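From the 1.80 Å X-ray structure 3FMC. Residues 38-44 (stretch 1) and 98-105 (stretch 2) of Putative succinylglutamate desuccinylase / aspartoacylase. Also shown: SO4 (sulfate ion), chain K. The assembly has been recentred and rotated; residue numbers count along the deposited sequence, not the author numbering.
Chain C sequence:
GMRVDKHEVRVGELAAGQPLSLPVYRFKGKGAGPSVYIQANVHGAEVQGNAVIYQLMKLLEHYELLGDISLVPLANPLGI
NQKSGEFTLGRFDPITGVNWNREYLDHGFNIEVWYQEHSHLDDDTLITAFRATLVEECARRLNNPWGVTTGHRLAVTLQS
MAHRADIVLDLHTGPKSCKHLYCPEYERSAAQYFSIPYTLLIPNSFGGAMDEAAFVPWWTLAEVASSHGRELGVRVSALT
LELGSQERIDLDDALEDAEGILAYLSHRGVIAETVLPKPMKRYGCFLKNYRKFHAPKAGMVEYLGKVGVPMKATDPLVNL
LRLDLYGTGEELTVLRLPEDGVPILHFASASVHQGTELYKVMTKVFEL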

# COMPACT_ATOMS: atom_id res chain seq x y z
N ILE C 38 24.72 -18.11 -7.18
CA ILE C 38 23.64 -18.26 -6.17
C ILE C 38 23.13 -16.86 -5.82
O ILE C 38 23.93 -15.96 -5.56
CB ILE C 38 24.15 -18.95 -4.88
CG1 ILE C 38 24.91 -20.23 -5.25
CG2 ILE C 38 23.00 -19.19 -3.89
CD1 ILE C 38 25.45 -21.04 -4.03
N GLN C 39 21.81 -16.70 -5.83
CA GLN C 39 21.19 -15.43 -5.41
C GLN C 39 20.03 -15.67 -4.47
O GLN C 39 19.45 -16.75 -4.45
CB GLN C 39 20.75 -14.56 -6.60
CG GLN C 39 19.64 -15.15 -7.45
CD GLN C 39 19.25 -14.31 -8.61
OE1 GLN C 39 20.06 -13.55 -9.13
NE2 GLN C 39 17.99 -14.41 -9.01
N ALA C 40 19.68 -14.64 -3.71
CA ALA C 40 18.60 -14.70 -2.74
C ALA C 40 17.88 -13.36 -2.69
O ALA C 40 18.50 -12.30 -2.91
CB ALA C 40 19.14 -14.97 -1.32
N ASN C 41 16.62 -13.43 -2.29
CA ASN C 41 15.81 -12.26 -1.83
C ASN C 41 15.44 -11.31 -2.98
O ASN C 41 15.36 -10.07 -2.81
CB ASN C 41 16.59 -11.55 -0.68
CG ASN C 41 15.73 -10.75 0.33
OD1 ASN C 41 16.30 -10.05 1.18
ND2 ASN C 41 14.40 -10.88 0.28
N VAL C 42 15.25 -11.90 -4.17
CA VAL C 42 14.72 -11.15 -5.31
C VAL C 42 13.30 -10.71 -4.93
O VAL C 42 12.86 -9.58 -5.26
CB VAL C 42 14.82 -11.95 -6.65
CG1 VAL C 42 13.96 -11.30 -7.78
CG2 VAL C 42 16.29 -12.00 -7.16
N HIS C 43 12.56 -11.60 -4.25
CA HIS C 43 11.27 -11.24 -3.63
C HIS C 43 11.58 -10.75 -2.22
O HIS C 43 12.13 -11.50 -1.36
CB HIS C 43 10.28 -12.38 -3.61
CG HIS C 43 9.72 -12.74 -4.93
ND1 HIS C 43 9.63 -14.04 -5.35
CD2 HIS C 43 9.24 -11.98 -5.95
CE1 HIS C 43 9.06 -14.08 -6.55
NE2 HIS C 43 8.84 -12.84 -6.95
N GLY C 44 11.31 -9.46 -1.98
CA GLY C 44 11.71 -8.77 -0.73
C GLY C 44 11.38 -9.43 0.62
O GLY C 44 12.13 -9.31 1.58
N VAL C 98 3.93 -5.56 -11.39
CA VAL C 98 4.69 -6.56 -12.10
C VAL C 98 5.67 -7.28 -11.15
O VAL C 98 6.52 -6.66 -10.53
CB VAL C 98 5.43 -6.02 -13.30
CG1 VAL C 98 6.28 -7.14 -13.94
CG2 VAL C 98 4.43 -5.37 -14.34
N ASN C 99 5.51 -8.59 -11.10
CA ASN C 99 6.33 -9.48 -10.26
C ASN C 99 7.79 -9.35 -10.66
O ASN C 99 8.14 -9.47 -11.83
CB ASN C 99 5.76 -10.91 -10.47
CG ASN C 99 6.46 -11.99 -9.62
OD1 ASN C 99 7.59 -11.85 -9.21
ND2 ASN C 99 5.75 -13.09 -9.39
N TRP C 100 8.66 -9.11 -9.69
CA TRP C 100 10.09 -8.94 -10.00
C TRP C 100 10.68 -10.20 -10.68
O TRP C 100 11.63 -10.07 -11.49
CB TRP C 100 10.88 -8.70 -8.77
CG TRP C 100 10.48 -7.49 -7.93
CD1 TRP C 100 10.03 -7.53 -6.66
CD2 TRP C 100 10.53 -6.11 -8.30
NE1 TRP C 100 9.85 -6.26 -6.17
CE2 TRP C 100 10.14 -5.37 -7.16
CE3 TRP C 100 10.88 -5.44 -9.47
CZ2 TRP C 100 10.06 -3.97 -7.17
CZ3 TRP C 100 10.78 -4.04 -9.48
CH2 TRP C 100 10.39 -3.33 -8.33
N ASN C 101 10.07 -11.36 -10.37
CA ASN C 101 10.50 -12.65 -10.95
C ASN C 101 9.72 -13.02 -12.21
O ASN C 101 9.60 -14.21 -12.59
CB ASN C 101 10.44 -13.72 -9.87
CG ASN C 101 11.16 -15.00 -10.25
OD1 ASN C 101 12.27 -14.99 -10.79
ND2 ASN C 101 10.54 -16.13 -9.91
N ARG C 102 9.14 -12.01 -12.85
CA ARG C 102 8.54 -12.18 -14.16
C ARG C 102 9.23 -11.21 -15.14
O ARG C 102 8.79 -11.07 -16.26
CB ARG C 102 7.05 -11.91 -14.14
CG ARG C 102 6.30 -12.96 -13.38
CD ARG C 102 6.45 -14.36 -13.96
NE ARG C 102 5.63 -15.23 -13.12
CZ ARG C 102 6.03 -15.78 -11.97
NH1 ARG C 102 7.29 -15.72 -11.58
NH2 ARG C 102 5.16 -16.48 -11.25
N GLU C 103 10.32 -10.58 -14.70
CA GLU C 103 11.04 -9.59 -15.52
C GLU C 103 12.29 -10.06 -16.26
O GLU C 103 13.01 -9.27 -16.88
CB GLU C 103 11.37 -8.41 -14.62
CG GLU C 103 10.18 -7.52 -14.31
CD GLU C 103 9.88 -6.52 -15.40
OE1 GLU C 103 10.22 -6.76 -16.60
OE2 GLU C 103 9.32 -5.47 -15.03
N TYR C 104 12.57 -11.35 -16.23
CA TYR C 104 13.80 -11.82 -16.91
C TYR C 104 13.63 -11.80 -18.43
O TYR C 104 12.53 -11.71 -18.95
CB TYR C 104 14.28 -13.18 -16.34
CG TYR C 104 14.77 -13.08 -14.89
CD1 TYR C 104 16.10 -12.79 -14.60
CD2 TYR C 104 13.91 -13.23 -13.82
CE1 TYR C 104 16.55 -12.68 -13.34
CE2 TYR C 104 14.36 -13.11 -12.53
CZ TYR C 104 15.69 -12.82 -12.27
OH TYR C 104 16.10 -12.76 -10.96
N LEU C 105 14.75 -11.91 -19.13
CA LEU C 105 14.81 -11.76 -20.56
C LEU C 105 14.77 -13.08 -21.29
O LEU C 105 15.60 -13.94 -21.03
CB LEU C 105 16.14 -11.07 -20.90
CG LEU C 105 16.45 -10.79 -22.38
CD1 LEU C 105 15.29 -10.09 -23.09
CD2 LEU C 105 17.79 -10.03 -22.50
S SO4 K . 7.08 -16.98 -8.14
O1 SO4 K . 7.58 -15.75 -8.81
O2 SO4 K . 5.71 -17.23 -8.58
O3 SO4 K . 7.10 -16.94 -6.65
O4 SO4 K . 7.98 -18.08 -8.54

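The most unusual feature of this contact is a sulfate ion, probably carried over from the crystallisation liquor, that sits where side chains of both stretches come together. One oxygen, O1, accepts hydrogen bonds from three residues of stretch 2: Arg-102 NH1 to O1 is 2.8 Å, Asn-101 ND2 to O1 is 3.2 Å and Asn-99 ND2 to O1 is 3.3 Å. The Asn-101 bond is nearly linear, at 170°. Arg-102 NH2 reaches a second oxygen, O2, at 2.8 Å, so the guanidinium grips the anion with both terminal nitrogens, with O1 near its plane. From stretch 1, His-43 CE1 lies 3.2 Å from sulfate O1, at the ring edge; this is a close approach of a carbon and is not counted as a hydrogen bond.

The same imidazole makes the shorter of the two hydrogen bonds between the stretches. His-43 NE2 donates to Asn-99 OD1 over 2.8 Å at 169°, with the acceptor near the ring plane, where the nitrogen's hydrogen points. Asn-99 OD1 also accepts from the backbone Asn-101 N at 2.8 Å, so one carbonyl oxygen ties the histidine to the local turn. A backbone bond from Arg-102 N to Asn-99 O, 2.9 Å, closes that turn further. Although the CA-to-CB bond of His-43 points sideways, its ring end comes nearer to stretch 2, and His-43 NE2 also lies 3.4 Å from Asn-101 CB.

No strand pairing joins the backbones. Stretch 1 leaves its strand after Ala-40, and the closest CA atoms, those of His-43 and Trp-100, remain 6.9 Å apart. Side chains therefore do most of the bridging, and the buried surface is modest, 277 Å² over both sides.

Val-42 supplies the apolar part. Val-42 CG1 is 4.2 Å from Trp-100 CB, a van der Waals contact, while Val-42 O lies 3.8 Å from Trp-100 CD1, oblique to the indole. Val-42 CG2 also packs 3.9 Å from Tyr-104 OH. That hydroxyl is also a hydrogen-bond acceptor: Gln-39 NE2 donates to Tyr-104 OH over 3.2 Å at 154°. The bond is longer and more bent than the histidine's, but it links the strand end of stretch 1 to the far part of stretch 2.

Within stretch 1, Asn-41 steadies the loop: Asn-41 ND2 donates to His-43 O at 2.9 Å and to Gly-44 O at 3.1 Å. These bonds bind its side chain to the backbone on which the histidine is carried.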